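Local structure of P22 protein (Trypanosoma brucei, 3JV1) at the interface of chains A and B. The protein acts as a Mam33-family accessory factor for RNA editing specific to the cytochrome oxidase subunit II transcript. Coordinates in Å, arbitrary orientation; residue numbers count along the deposited sequence, not the author numbering. Chains: chain A/B, P22 protein.

The interface of chains A and B. Residues chain A 140-141, 144, 148; chain B 3-4, 7, 180-181.
Anti torsions about the first side-chain bond turn the ring of A:Tyr144 and the branch of B:Leu7 toward each other: CG of the tyrosine lies anti to N (chi1 177°), as does CG of the leucine (chi1 -177°). The methyl CD2 of B:Leu7 comes down over one face of the tyrosine ring, 3.9 Å from its centroid in a CH-pi contact displaced toward the rim. The second methyl of B:Leu7, CD1, lies over one face of the A:Phe141 ring, 3.8 Å from CE1, so the two branches of the leucine each cover an aromatic ring of helix 135-146. Over the opposite face of A:Tyr144, near the rim, lies the guanidinium of A:Arg148, on a chain extended from CG to NE. From there A:Arg148 meets B:Asp4 end-on with two nitrogens: NH2 forms the salt bridge to carboxylate oxygen OD1 at 2.7 Å, and NH1 donates to OD2 at 3.1 Å. B:Asp4 lies at the guanidinium edge, in its plane, but the nitrogens meet the syn sides of both oxygens from out of the carboxylate plane, the flat groups being 38° apart. Bonds within each chain probably help to fix the pair. NH1 of A:Arg148 also donates to the carbonyl O of A:Tyr144 at 3.0 Å, while the hydroxyl OG of B:Ser3 donates to OD2 of B:Asp4 at 2.9 Å, from the anti side and from the face opposite NH1. At the far end of the tyrosine, its hydroxyl OH lies 3.7 Å from CE2 of B:Phe180. The patch illustrates how a ring clasped between an aliphatic tip and a guanidinium can join apolar packing to a salt bridge; here it docks helix 2-18 and the end of helix 152-181 of one subunit against helix 135-146 and the following loop of its neighbour, probably helping to hold together the trimer of the deposited assembly, the form expected of the Mam33 family.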
loop_
_atom_site.group_PDB
_atom_site.type_symbol
_atom_site.label_atom_id
_atom_site.label_comp_id
_atom_site.label_asym_id
_atom_site.label_seq_id
_atom_site.Cartn_x
_atom_site.Cartn_y
_atom_site.Cartn_z
ATOM N N SER A 140 2.680 6.125 31.065
ATOM C CA SER A 140 2.921 7.553 30.986
ATOM C C SER A 140 2.404 8.079 29.645
ATOM O O SER A 140 1.855 9.176 29.581
ATOM C CB SER A 140 4.407 7.844 31.149
ATOM O OG SER A 140 4.820 7.550 32.475
ATOM N N PHE A 141 2.581 7.297 28.578
ATOM C CA PHE A 141 2.085 7.693 27.260
ATOM C C PHE A 141 0.564 7.784 27.285
ATOM O O PHE A 141 -0.010 8.756 26.790
ATOM C CB PHE A 141 2.506 6.689 26.180
ATOM C CG PHE A 141 3.861 6.956 25.589
ATOM C CD1 PHE A 141 4.172 8.207 25.068
ATOM C CD2 PHE A 141 4.818 5.950 25.522
ATOM C CE1 PHE A 141 5.419 8.461 24.481
ATOM C CE2 PHE A 141 6.071 6.188 24.938
ATOM C CZ PHE A 141 6.369 7.451 24.416
ATOM N N TYR A 144 -0.557 10.822 29.185
ATOM C CA TYR A 144 -0.265 12.006 28.382
ATOM C C TYR A 144 -1.419 12.235 27.382
ATOM O O TYR A 144 -1.888 13.359 27.193
ATOM C CB TYR A 144 1.057 11.783 27.637
ATOM C CG TYR A 144 1.472 12.883 26.691
ATOM C CD1 TYR A 144 2.174 13.998 27.148
ATOM C CD2 TYR A 144 1.215 12.779 25.323
ATOM C CE1 TYR A 144 2.617 14.979 26.263
ATOM C CE2 TYR A 144 1.650 13.749 24.434
ATOM C CZ TYR A 144 2.350 14.842 24.904
ATOM O OH TYR A 144 2.790 15.790 24.010
ATOM N N ARG A 148 -5.012 15.117 27.347
ATOM C CA ARG A 148 -5.358 15.912 26.184
ATOM C C ARG A 148 -6.723 15.540 25.597
ATOM O O ARG A 148 -7.063 15.946 24.487
ATOM C CB ARG A 148 -4.250 15.786 25.131
ATOM C CG ARG A 148 -2.940 16.410 25.606
ATOM C CD ARG A 148 -1.724 16.030 24.770
ATOM N NE ARG A 148 -0.587 16.850 25.170
ATOM C CZ ARG A 148 -0.077 16.861 26.399
ATOM N NH1 ARG A 148 -0.590 16.078 27.339
ATOM N NH2 ARG A 148 0.900 17.698 26.709
ATOM N N SER B 3 0.960 14.920 33.861
ATOM C CA SER B 3 1.124 13.829 32.902
ATOM C C SER B 3 2.384 14.041 32.061
ATOM O O SER B 3 3.111 13.096 31.765
ATOM C CB SER B 3 -0.097 13.744 31.979
ATOM O OG SER B 3 -0.227 14.919 31.193
ATOM N N ASP B 4 2.634 15.290 31.679
ATOM C CA ASP B 4 3.803 15.626 30.880
ATOM C C ASP B 4 5.078 15.456 31.700
ATOM O O ASP B 4 6.129 15.094 31.170
ATOM C CB ASP B 4 3.704 17.063 30.375
ATOM C CG ASP B 4 2.440 17.314 29.557
ATOM O OD1 ASP B 4 2.356 18.382 28.921
ATOM O OD2 ASP B 4 1.529 16.457 29.554
ATOM N N LEU B 7 5.733 11.714 31.817
ATOM C CA LEU B 7 6.286 11.229 30.554
ATOM C C LEU B 7 7.733 11.669 30.411
ATOM O O LEU B 7 8.568 10.940 29.865
ATOM C CB LEU B 7 5.460 11.734 29.359
ATOM C CG LEU B 7 5.931 11.217 27.991
ATOM C CD1 LEU B 7 6.122 9.699 28.052
ATOM C CD2 LEU B 7 4.917 11.583 26.913
ATOM N N PHE B 180 10.766 17.088 23.879
ATOM C CA PHE B 180 9.462 17.550 23.404
ATOM C C PHE B 180 8.472 17.756 24.544
ATOM O O PHE B 180 7.791 18.775 24.618
ATOM C CB PHE B 180 8.874 16.536 22.412
ATOM C CG PHE B 180 7.617 17.004 21.736
ATOM C CD1 PHE B 180 7.670 17.963 20.726
ATOM C CD2 PHE B 180 6.380 16.483 22.103
ATOM C CE1 PHE B 180 6.509 18.393 20.090
ATOM C CE2 PHE B 180 5.216 16.903 21.478
ATOM C CZ PHE B 180 5.280 17.863 20.466
ATOM N N VAL B 181 8.397 16.777 25.433
ATOM C CA VAL B 181 7.479 16.836 26.561
ATOM C C VAL B 181 7.973 17.771 27.666
ATOM O O VAL B 181 7.259 18.046 28.633
ATOM C CB VAL B 181 7.243 15.419 27.121
ATOM C CG1 VAL B 181 6.288 15.466 28.295
ATOM C CG2 VAL B 181 6.666 14.535 26.021
#